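Hemoglobin subunit beta (Isurus oxyrinchus, PDB 3MKB) binds haem and, as the beta subunit of the shark's tetrameric haemoglobin, probably carries oxygen reversibly in the blood. Local coordinates at residues I23-W37 with L95-L107. Residues are numbered along the deposited sequence; the frame is centred on the assembly and turned at random.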
loop_
_atom_site.group_PDB
_atom_site.type_symbol
_atom_site.label_atom_id
_atom_site.label_comp_id
_atom_site.label_asym_id
_atom_site.label_seq_id
_atom_site.Cartn_x
_atom_site.Cartn_y
_atom_site.Cartn_z
ATOM N N ILE B 23 -8.933 -9.016 -24.056
ATOM C CA ILE B 23 -8.126 -8.383 -23.028
ATOM C C ILE B 23 -8.575 -8.723 -21.584
ATOM O O ILE B 23 -7.739 -9.097 -20.783
ATOM C CB ILE B 23 -8.083 -6.843 -23.235
ATOM C CG1 ILE B 23 -7.460 -6.483 -24.601
ATOM C CG2 ILE B 23 -7.394 -6.150 -22.089
ATOM C CD1 ILE B 23 -7.701 -4.997 -25.024
ATOM N N GLY B 24 -9.867 -8.535 -21.250
ATOM C CA GLY B 24 -10.410 -8.834 -19.933
ATOM C C GLY B 24 -10.247 -10.296 -19.547
ATOM O O GLY B 24 -9.881 -10.618 -18.403
ATOM N N THR B 25 -10.453 -11.167 -20.521
ATOM C CA THR B 25 -10.330 -12.602 -20.302
ATOM C C THR B 25 -8.870 -12.911 -19.876
ATOM O O THR B 25 -8.659 -13.496 -18.822
ATOM C CB THR B 25 -10.771 -13.415 -21.553
ATOM O OG1 THR B 25 -12.161 -13.140 -21.811
ATOM C CG2 THR B 25 -10.619 -14.901 -21.306
ATOM N N LYS B 26 -7.902 -12.475 -20.664
ATOM C CA LYS B 26 -6.470 -12.637 -20.322
ATOM C C LYS B 26 -6.107 -11.936 -19.041
ATOM O O LYS B 26 -5.319 -12.468 -18.277
ATOM C CB LYS B 26 -5.554 -12.115 -21.424
ATOM C CG LYS B 26 -5.833 -12.704 -22.782
ATOM C CD LYS B 26 -4.975 -12.045 -23.846
ATOM C CE LYS B 26 -5.464 -12.416 -25.245
ATOM N NZ LYS B 26 -4.645 -11.776 -26.336
ATOM N N ALA B 27 -6.654 -10.729 -18.801
ATOM C CA ALA B 27 -6.304 -10.020 -17.526
ATOM C C ALA B 27 -6.751 -10.802 -16.269
ATOM O O ALA B 27 -6.014 -10.903 -15.290
ATOM C CB ALA B 27 -6.858 -8.600 -17.485
ATOM N N LEU B 28 -7.991 -11.290 -16.303
ATOM C CA LEU B 28 -8.540 -12.123 -15.259
ATOM C C LEU B 28 -7.666 -13.370 -15.028
ATOM O O LEU B 28 -7.340 -13.724 -13.857
ATOM C CB LEU B 28 -9.979 -12.516 -15.666
ATOM C CG LEU B 28 -11.189 -12.504 -14.751
ATOM C CD1 LEU B 28 -11.699 -13.948 -14.478
ATOM C CD2 LEU B 28 -11.090 -11.674 -13.440
ATOM N N GLU B 29 -7.322 -14.042 -16.134
ATOM C CA GLU B 29 -6.507 -15.271 -16.108
ATOM C C GLU B 29 -5.136 -14.990 -15.506
ATOM O O GLU B 29 -4.628 -15.749 -14.645
ATOM C CB GLU B 29 -6.390 -15.905 -17.525
ATOM C CG GLU B 29 -7.715 -16.578 -17.961
ATOM C CD GLU B 29 -7.763 -16.992 -19.452
ATOM O OE1 GLU B 29 -6.911 -16.532 -20.274
ATOM O OE2 GLU B 29 -8.707 -17.739 -19.783
ATOM N N ARG B 30 -4.552 -13.875 -15.929
ATOM C CA ARG B 30 -3.307 -13.425 -15.383
ATOM C C ARG B 30 -3.374 -13.162 -13.907
ATOM O O ARG B 30 -2.476 -13.586 -13.136
ATOM C CB ARG B 30 -2.835 -12.154 -16.120
ATOM C CG ARG B 30 -1.476 -11.575 -15.622
ATOM C CD ARG B 30 -1.062 -10.341 -16.535
ATOM N NE ARG B 30 -0.971 -10.755 -17.931
ATOM C CZ ARG B 30 0.130 -11.267 -18.490
ATOM N NH1 ARG B 30 1.243 -11.409 -17.770
ATOM N NH2 ARG B 30 0.121 -11.639 -19.770
ATOM N N MET B 31 -4.417 -12.440 -13.498
ATOM C CA MET B 31 -4.578 -12.067 -12.085
ATOM C C MET B 31 -4.648 -13.341 -11.233
ATOM O O MET B 31 -4.060 -13.402 -10.176
ATOM C CB MET B 31 -5.833 -11.233 -11.893
ATOM C CG MET B 31 -6.093 -10.804 -10.427
ATOM S SD MET B 31 -7.786 -10.206 -10.245
ATOM C CE MET B 31 -8.727 -11.694 -10.635
ATOM N N PHE B 32 -5.300 -14.378 -11.741
ATOM C CA PHE B 32 -5.316 -15.684 -11.023
ATOM C C PHE B 32 -3.977 -16.356 -10.798
ATOM O O PHE B 32 -3.841 -17.130 -9.836
ATOM C CB PHE B 32 -6.216 -16.697 -11.743
ATOM C CG PHE B 32 -7.647 -16.306 -11.775
ATOM C CD1 PHE B 32 -8.160 -15.470 -10.845
ATOM C CD2 PHE B 32 -8.501 -16.842 -12.726
ATOM C CE1 PHE B 32 -9.536 -15.106 -10.903
ATOM C CE2 PHE B 32 -9.819 -16.498 -12.778
ATOM C CZ PHE B 32 -10.344 -15.655 -11.880
ATOM N N VAL B 33 -3.034 -16.186 -11.722
ATOM C CA VAL B 33 -1.746 -16.875 -11.686
ATOM C C VAL B 33 -0.853 -15.959 -10.866
ATOM O O VAL B 33 -0.147 -16.423 -9.951
ATOM C CB VAL B 33 -1.186 -17.135 -13.126
ATOM C CG1 VAL B 33 0.334 -17.609 -13.162
ATOM C CG2 VAL B 33 -2.013 -18.157 -13.846
ATOM N N VAL B 34 -0.893 -14.650 -11.166
ATOM C CA VAL B 34 -0.001 -13.707 -10.468
ATOM C C VAL B 34 -0.424 -13.466 -9.015
ATOM O O VAL B 34 0.450 -13.365 -8.137
ATOM C CB VAL B 34 0.265 -12.381 -11.294
ATOM C CG1 VAL B 34 1.165 -11.387 -10.505
ATOM C CG2 VAL B 34 0.898 -12.729 -12.611
ATOM N N PHE B 35 -1.742 -13.409 -8.768
ATOM C CA PHE B 35 -2.339 -13.215 -7.439
ATOM C C PHE B 35 -3.402 -14.280 -7.100
ATOM O O PHE B 35 -4.596 -13.988 -7.099
ATOM C CB PHE B 35 -2.965 -11.804 -7.312
ATOM C CG PHE B 35 -2.073 -10.717 -7.794
ATOM C CD1 PHE B 35 -2.376 -10.026 -8.984
ATOM C CD2 PHE B 35 -0.901 -10.377 -7.079
ATOM C CE1 PHE B 35 -1.544 -9.005 -9.453
ATOM C CE2 PHE B 35 -0.044 -9.301 -7.525
ATOM C CZ PHE B 35 -0.355 -8.645 -8.716
ATOM N N PRO B 36 -2.974 -15.532 -6.781
ATOM C CA PRO B 36 -3.900 -16.706 -6.664
ATOM C C PRO B 36 -5.024 -16.557 -5.662
ATOM O O PRO B 36 -6.104 -17.162 -5.794
ATOM C CB PRO B 36 -2.949 -17.829 -6.233
ATOM C CG PRO B 36 -1.743 -17.485 -6.855
ATOM C CD PRO B 36 -1.598 -15.975 -6.566
ATOM N N TRP B 37 -4.803 -15.715 -4.659
ATOM C CA TRP B 37 -5.790 -15.605 -3.629
ATOM C C TRP B 37 -7.023 -14.989 -4.226
ATOM O O TRP B 37 -8.103 -15.161 -3.681
ATOM C CB TRP B 37 -5.253 -14.806 -2.421
ATOM C CG TRP B 37 -4.843 -13.383 -2.746
ATOM C CD1 TRP B 37 -5.638 -12.319 -2.762
ATOM C CD2 TRP B 37 -3.546 -12.936 -3.118
ATOM N NE1 TRP B 37 -4.935 -11.203 -3.084
ATOM C CE2 TRP B 37 -3.628 -11.559 -3.304
ATOM C CE3 TRP B 37 -2.304 -13.569 -3.284
ATOM C CZ2 TRP B 37 -2.555 -10.801 -3.691
ATOM C CZ3 TRP B 37 -1.203 -12.801 -3.628
ATOM C CH2 TRP B 37 -1.341 -11.426 -3.818
ATOM N N LEU B 95 -5.676 -5.313 -8.365
ATOM C CA LEU B 95 -4.983 -6.491 -8.901
ATOM C C LEU B 95 -5.588 -6.850 -10.262
ATOM O O LEU B 95 -4.896 -7.253 -11.166
ATOM C CB LEU B 95 -5.105 -7.655 -7.920
ATOM C CG LEU B 95 -4.569 -7.308 -6.532
ATOM C CD1 LEU B 95 -4.689 -8.545 -5.528
ATOM C CD2 LEU B 95 -3.129 -6.861 -6.663
ATOM N N LEU B 96 -6.893 -6.699 -10.389
ATOM C CA LEU B 96 -7.557 -6.841 -11.665
ATOM C C LEU B 96 -7.154 -5.760 -12.641
ATOM O O LEU B 96 -6.740 -6.048 -13.712
ATOM C CB LEU B 96 -9.070 -6.854 -11.515
ATOM C CG LEU B 96 -9.804 -7.060 -12.832
ATOM C CD1 LEU B 96 -9.311 -8.305 -13.530
ATOM C CD2 LEU B 96 -11.307 -7.126 -12.627
ATOM N N THR B 97 -7.295 -4.504 -12.250
ATOM C CA THR B 97 -6.997 -3.403 -13.171
ATOM C C THR B 97 -5.509 -3.369 -13.522
ATOM O O THR B 97 -5.176 -3.096 -14.622
ATOM C CB THR B 97 -7.472 -2.062 -12.647
ATOM O OG1 THR B 97 -6.778 -1.748 -11.428
ATOM C CG2 THR B 97 -9.024 -2.056 -12.430
ATOM N N ASP B 98 -4.619 -3.687 -12.593
ATOM C CA ASP B 98 -3.160 -3.754 -12.922
ATOM C C ASP B 98 -2.875 -4.846 -13.966
ATOM O O ASP B 98 -1.996 -4.700 -14.811
ATOM C CB ASP B 98 -2.290 -3.984 -11.665
ATOM C CG ASP B 98 -2.205 -2.735 -10.769
ATOM O OD1 ASP B 98 -2.446 -1.587 -11.253
ATOM O OD2 ASP B 98 -1.932 -2.898 -9.563
ATOM N N SER B 99 -3.620 -5.939 -13.918
ATOM C CA SER B 99 -3.453 -6.989 -14.913
ATOM C C SER B 99 -3.956 -6.534 -16.265
ATOM O O SER B 99 -3.455 -6.947 -17.251
ATOM C CB SER B 99 -4.241 -8.236 -14.511
ATOM O OG SER B 99 -3.894 -8.660 -13.219
ATOM N N PHE B 100 -4.987 -5.694 -16.270
ATOM C CA PHE B 100 -5.533 -5.129 -17.463
ATOM C C PHE B 100 -4.476 -4.279 -18.095
ATOM O O PHE B 100 -4.312 -4.282 -19.310
ATOM C CB PHE B 100 -6.716 -4.195 -17.138
ATOM C CG PHE B 100 -8.033 -4.788 -17.451
ATOM C CD1 PHE B 100 -8.576 -4.633 -18.712
ATOM C CD2 PHE B 100 -8.724 -5.534 -16.475
ATOM C CE1 PHE B 100 -9.800 -5.198 -19.053
ATOM C CE2 PHE B 100 -9.972 -6.095 -16.776
ATOM C CZ PHE B 100 -10.517 -5.929 -18.076
ATOM N N ILE B 101 -3.840 -3.461 -17.265
ATOM C CA ILE B 101 -2.749 -2.593 -17.754
ATOM C C ILE B 101 -1.647 -3.444 -18.381
ATOM O O ILE B 101 -1.132 -3.095 -19.430
ATOM C CB ILE B 101 -2.206 -1.710 -16.613
ATOM C CG1 ILE B 101 -3.246 -0.616 -16.333
ATOM C CG2 ILE B 101 -0.871 -1.037 -17.023
ATOM C CD1 ILE B 101 -3.087 0.058 -15.063
ATOM N N VAL B 102 -1.281 -4.563 -17.733
ATOM C CA VAL B 102 -0.278 -5.471 -18.329
ATOM C C VAL B 102 -0.791 -5.966 -19.699
ATOM O O VAL B 102 0.001 -6.064 -20.624
ATOM C CB VAL B 102 0.110 -6.607 -17.380
ATOM C CG1 VAL B 102 0.934 -7.761 -18.120
ATOM C CG2 VAL B 102 0.955 -6.035 -16.233
ATOM N N GLU B 103 -2.119 -6.186 -19.840
ATOM C CA GLU B 103 -2.637 -6.714 -21.104
ATOM C C GLU B 103 -2.691 -5.608 -22.167
ATOM O O GLU B 103 -2.434 -5.851 -23.319
ATOM C CB GLU B 103 -3.983 -7.405 -20.955
ATOM C CG GLU B 103 -3.930 -8.802 -20.278
ATOM C CD GLU B 103 -2.981 -9.772 -20.958
ATOM O OE1 GLU B 103 -2.505 -10.696 -20.230
ATOM O OE2 GLU B 103 -2.755 -9.664 -22.201
ATOM N N LEU B 104 -3.029 -4.403 -21.749
ATOM C CA LEU B 104 -2.886 -3.223 -22.667
ATOM C C LEU B 104 -1.434 -2.958 -23.156
ATOM O O LEU B 104 -1.246 -2.550 -24.276
ATOM C CB LEU B 104 -3.466 -1.992 -21.971
ATOM C CG LEU B 104 -5.003 -2.020 -21.774
ATOM C CD1 LEU B 104 -5.421 -0.976 -20.678
ATOM C CD2 LEU B 104 -5.787 -1.805 -23.152
ATOM N N ALA B 105 -0.445 -3.148 -22.286
ATOM C CA ALA B 105 0.984 -3.117 -22.647
ATOM C C ALA B 105 1.335 -4.156 -23.740
ATOM O O ALA B 105 2.020 -3.871 -24.726
ATOM C CB ALA B 105 1.857 -3.319 -21.357
ATOM N N HIS B 106 0.838 -5.366 -23.563
ATOM C CA HIS B 106 1.055 -6.480 -24.478
ATOM C C HIS B 106 0.405 -6.175 -25.847
ATOM O O HIS B 106 0.903 -6.586 -26.883
ATOM C CB HIS B 106 0.532 -7.810 -23.827
ATOM C CG HIS B 106 1.629 -8.829 -23.587
ATOM N ND1 HIS B 106 1.407 -10.189 -23.536
ATOM C CD2 HIS B 106 2.971 -8.673 -23.546
ATOM C CE1 HIS B 106 2.556 -10.811 -23.375
ATOM N NE2 HIS B 106 3.525 -9.907 -23.374
ATOM N N LEU B 107 -0.710 -5.440 -25.852
ATOM C CA LEU B 107 -1.395 -5.134 -27.124
ATOM C C LEU B 107 -0.708 -3.966 -27.792
ATOM O O LEU B 107 -0.485 -3.912 -29.029
ATOM C CB LEU B 107 -2.865 -4.797 -26.794
ATOM C CG LEU B 107 -3.679 -4.218 -27.942
ATOM C CD1 LEU B 107 -3.952 -5.348 -28.963
ATOM C CD2 LEU B 107 -4.965 -3.743 -27.349
HETATM O O HOH W 1 -2.969 -13.628 -19.648
#
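Arg30 and Glu103 form a salt bridge across the globin B/G helix pair, whose axes approach to 8.2 Å with N-to-C directions 122° apart. From the backbone outward, Glu103 CB lies against Ile23 CG2, and CG rests near the backbone at Ala27, 3.6 Å from Ala27 N. A bend at chi2 (-55°) then brings CD against Lys26 CB and turns OE1 toward Arg30. Both Arg30 NE and Arg30 NH2 donate to Glu103 OE1 at 2.8 Å, a side-on grip on one oxygen. That oxygen lies in the guanidinium plane, whereas the nitrogens approach it from one face of the carboxylate, 36° out of its plane. A water bridging Lys26 O and Glu103 OE1 adds a third donor. Val102 CG1 covers one guanidinium face, while NH2 also donates to Phe116 O and NH1 bonds His121 ND1, both of a neighbouring alpha subunit, linking this helix pair to the subunit interface. The backbones come closest at Ala27 CA and Ser99 CA, 4.9 Å apart; Phe100 CZ lies against Gly24 CA, and Ala27 CB lies over the Phe100 face. Leu96, which touches the haem, packs on Leu28 and Met31. At Phe35, just past the end of helix 20-34, Leu95 CD2 sits over the ring centre, 3.8 Å from the centroid.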